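PDB 6JC0: putative molybdenum cofactor biosynthesis protein D2 (MoaD2) / thiamine S from Mycobacterium smegmatis, which probably serves as a ubiquitin-like sulfur carrier in molybdenum cofactor biosynthesis. Local coordinates for residues Glu26-Ala31 against Ala37-Arg42. Sequence-based numbering, arbitrary orientation.
Sequences ESLEIA and AELVER
One methyl of L39 on the helix lodges against two branches from the strand: CD1 of L39 stands 4.1 Å from CD2 of L28, and the same CD1 lies 4.1 Å from CG2 of I30. L28 and I30 are two apart on the strand, so both point their CB atoms at the helix, and L28 CD2 and I30 CG2 lie next to each other, 4.2 Å apart. L39 meets this pair with its far end: CG is anti to the backbone N (chi1 170°), which carries the isobutyl group out toward the strand. It runs at roughly a right angle to I30 and slantwise to L28. I30 offers its gamma methyl: CG2, anti to the carbonyl carbon and beside the backbone N, is the branch that meets L39. The backbones stay well apart, 7.8 Å between the CA atoms of I30 and L39, and the layer between them is made of the aliphatic side chains of L28, I30 and L39. This is the beta-grasp (ubiquitin-like) arrangement of the MoaD/ThiS family, in which helix 36-44 follows the antiparallel pair of strands 6-13 and 25-31 and packs across one face of the mixed sheet; strand 25-31 is the outermost on its side within the chain. I30 and L39 are buried, and both also touch L73 of strand 72-73, while I30 leans on V7 and V9 of the neighbouring strand 6-13. The aliphatic part of exposed R42 covers the edge loosely, without close contact, its CD 4.9 Å from CG2 of I30. On the other face of the strand, S27 OG hydrogen-bonds to R8.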
ATOM      1  N   GLU B  26       6.272 -14.260 -39.960  1.00 27.25           N
ATOM      2  CA  GLU B  26       6.303 -14.727 -41.338  1.00 28.00           C
ATOM      3  C   GLU B  26       6.157 -13.534 -42.263  1.00 27.79           C
ATOM      4  O   GLU B  26       5.670 -12.478 -41.852  1.00 22.22           O
ATOM      5  CB  GLU B  26       5.202 -15.757 -41.612  1.00 24.26           C
ATOM      6  CG  GLU B  26       3.784 -15.234 -41.435  1.00 24.90           C
ATOM      7  CD  GLU B  26       2.730 -16.260 -41.812  1.00 30.87           C
ATOM      8  OE1 GLU B  26       2.756 -16.756 -42.957  1.00 36.67           O
ATOM      9  OE2 GLU B  26       1.872 -16.573 -40.961  1.00 34.95           O
ATOM     10  N   SER B  27       6.599 -13.703 -43.503  1.00 28.73           N
ATOM     11  CA  SER B  27       6.447 -12.676 -44.519  1.00 34.92           C
ATOM     12  C   SER B  27       5.419 -13.152 -45.537  1.00 35.80           C
ATOM     13  O   SER B  27       5.376 -14.336 -45.879  1.00 38.06           O
ATOM     14  CB  SER B  27       7.783 -12.364 -45.192  1.00 36.24           C
ATOM     15  OG  SER B  27       7.670 -11.223 -46.024  1.00 39.75           O
ATOM     16  N   LEU B  28       4.593 -12.233 -46.018  1.00 31.86           N
ATOM     17  CA  LEU B  28       3.433 -12.615 -46.804  1.00 32.05           C
ATOM     18  C   LEU B  28       3.156 -11.668 -47.962  1.00 23.95           C
ATOM     19  O   LEU B  28       3.222 -10.451 -47.805  1.00 21.01           O
ATOM     20  CB  LEU B  28       2.202 -12.681 -45.901  1.00 39.39           C
ATOM     21  CG  LEU B  28       1.267 -13.856 -46.141  1.00 45.63           C
ATOM     22  CD1 LEU B  28       1.983 -15.147 -45.784  1.00 51.64           C
ATOM     23  CD2 LEU B  28      -0.011 -13.687 -45.334  1.00 40.73           C
ATOM     24  N   GLU B  29       2.835 -12.236 -49.121  1.00 18.59           N
ATOM     25  CA  GLU B  29       2.344 -11.445 -50.241  1.00 21.17           C
ATOM     26  C   GLU B  29       0.821 -11.385 -50.216  1.00 23.64           C
ATOM     27  O   GLU B  29       0.153 -12.419 -50.271  1.00 22.75           O
ATOM     28  CB  GLU B  29       2.819 -12.028 -51.575  1.00 26.51           C
ATOM     29  CG  GLU B  29       4.231 -11.639 -51.974  1.00 36.36           C
ATOM     30  CD  GLU B  29       4.608 -12.160 -53.352  1.00 47.42           C
ATOM     31  OE1 GLU B  29       4.266 -13.321 -53.666  1.00 47.80           O
ATOM     32  OE2 GLU B  29       5.238 -11.407 -54.125  1.00 53.32           O
ATOM     33  N   ILE B  30       0.274 -10.176 -50.127  1.00 19.61           N
ATOM     34  CA  ILE B  30      -1.170  -9.996 -50.194  1.00 18.40           C
ATOM     35  C   ILE B  30      -1.540  -8.962 -51.248  1.00 21.65           C
ATOM     36  O   ILE B  30      -0.760  -8.051 -51.533  1.00 24.57           O
ATOM     37  CB  ILE B  30      -1.758  -9.555 -48.848  1.00 28.30           C
ATOM     38  CG1 ILE B  30      -1.178  -8.199 -48.444  1.00 25.17           C
ATOM     39  CG2 ILE B  30      -1.518 -10.620 -47.776  1.00 24.74           C
ATOM     40  CD1 ILE B  30      -1.887  -7.563 -47.296  1.00 23.71           C
ATOM     41  N   ALA B  31      -2.732  -9.109 -51.819  1.00 20.83           N
ATOM     42  CA  ALA B  31      -3.222  -8.172 -52.823  1.00 21.79           C
ATOM     43  C   ALA B  31      -3.248  -6.759 -52.258  1.00 22.44           C
ATOM     44  O   ALA B  31      -3.729  -6.534 -51.146  1.00 20.18           O
ATOM     45  CB  ALA B  31      -4.606  -8.575 -53.303  1.00 16.87           C
ATOM     46  N   ALA B  37      -8.704  -6.885 -41.761  1.00 22.85           N
ATOM     47  CA  ALA B  37      -9.674  -7.944 -41.493  1.00 22.17           C
ATOM     48  C   ALA B  37      -9.523  -9.108 -42.480  1.00 20.53           C
ATOM     49  O   ALA B  37      -9.520 -10.272 -42.082  1.00 18.03           O
ATOM     50  CB  ALA B  37     -11.088  -7.387 -41.537  1.00 18.69           C
ATOM     51  N   GLU B  38      -9.387  -8.791 -43.763  1.00 20.45           N
ATOM     52  CA  GLU B  38      -9.162  -9.814 -44.779  1.00 23.40           C
ATOM     53  C   GLU B  38      -7.852 -10.558 -44.544  1.00 19.72           C
ATOM     54  O   GLU B  38      -7.756 -11.756 -44.799  1.00 20.27           O
ATOM     55  CB  GLU B  38      -9.151  -9.200 -46.179  1.00 34.03           C
ATOM     56  CG  GLU B  38     -10.457  -8.577 -46.626  1.00 41.28           C
ATOM     57  CD  GLU B  38     -10.354  -7.993 -48.023  1.00 50.77           C
ATOM     58  OE1 GLU B  38     -10.168  -8.775 -48.979  1.00 57.28           O
ATOM     59  OE2 GLU B  38     -10.442  -6.754 -48.162  1.00 49.67           O
ATOM     60  N   LEU B  39      -6.838  -9.837 -44.073  1.00 18.82           N
ATOM     61  CA  LEU B  39      -5.546 -10.442 -43.765  1.00 18.51           C
ATOM     62  C   LEU B  39      -5.690 -11.445 -42.631  1.00 17.20           C
ATOM     63  O   LEU B  39      -5.166 -12.559 -42.705  1.00 21.51           O
ATOM     64  CB  LEU B  39      -4.514  -9.374 -43.387  1.00 13.65           C
ATOM     65  CG  LEU B  39      -3.195  -9.902 -42.816  1.00 15.88           C
ATOM     66  CD1 LEU B  39      -2.465 -10.788 -43.827  1.00 14.87           C
ATOM     67  CD2 LEU B  39      -2.301  -8.753 -42.367  1.00 14.58           C
ATOM     68  N   VAL B  40      -6.409 -11.044 -41.588  1.00 14.43           N
ATOM     69  CA  VAL B  40      -6.635 -11.897 -40.427  1.00 14.22           C
ATOM     70  C   VAL B  40      -7.333 -13.195 -40.834  1.00 18.09           C
ATOM     71  O   VAL B  40      -7.027 -14.267 -40.303  1.00 18.80           O
ATOM     72  CB  VAL B  40      -7.464 -11.160 -39.348  1.00 18.04           C
ATOM     73  CG1 VAL B  40      -7.882 -12.106 -38.230  1.00 13.81           C
ATOM     74  CG2 VAL B  40      -6.663  -9.996 -38.779  1.00 18.34           C
ATOM     75  N   GLU B  41      -8.252 -13.098 -41.790  1.00 21.95           N
ATOM     76  CA  GLU B  41      -8.934 -14.276 -42.317  1.00 24.62           C
ATOM     77  C   GLU B  41      -7.935 -15.243 -42.941  1.00 23.59           C
ATOM     78  O   GLU B  41      -7.991 -16.450 -42.701  1.00 22.08           O
ATOM     79  CB  GLU B  41      -9.989 -13.885 -43.358  1.00 30.11           C
ATOM     80  CG  GLU B  41     -11.208 -13.175 -42.802  1.00 41.93           C
ATOM     81  CD  GLU B  41     -12.179 -12.752 -43.893  1.00 53.05           C
ATOM     82  OE1 GLU B  41     -11.761 -12.667 -45.070  1.00 54.09           O
ATOM     83  OE2 GLU B  41     -13.361 -12.505 -43.574  1.00 57.40           O
ATOM     84  N   ARG B  42      -7.018 -14.705 -43.742  1.00 17.96           N
ATOM     85  CA  ARG B  42      -6.028 -15.531 -44.425  1.00 17.46           C
ATOM     86  C   ARG B  42      -5.015 -16.112 -43.442  1.00 19.82           C
ATOM     87  O   ARG B  42      -4.563 -17.245 -43.601  1.00 14.74           O
ATOM     88  CB  ARG B  42      -5.322 -14.725 -45.519  1.00 15.04           C
ATOM     89  CG  ARG B  42      -6.253 -14.309 -46.654  1.00 16.17           C
ATOM     90  CD  ARG B  42      -5.542 -13.435 -47.679  1.00 14.07           C
ATOM     91  NE  ARG B  42      -6.413 -13.097 -48.801  1.00 19.76           N
ATOM     92  CZ  ARG B  42      -6.631 -13.887 -49.847  1.00 21.43           C
ATOM     93  NH1 ARG B  42      -7.439 -13.494 -50.822  1.00 24.81           N
ATOM     94  NH2 ARG B  42      -6.043 -15.073 -49.921  1.00 21.90           N
TER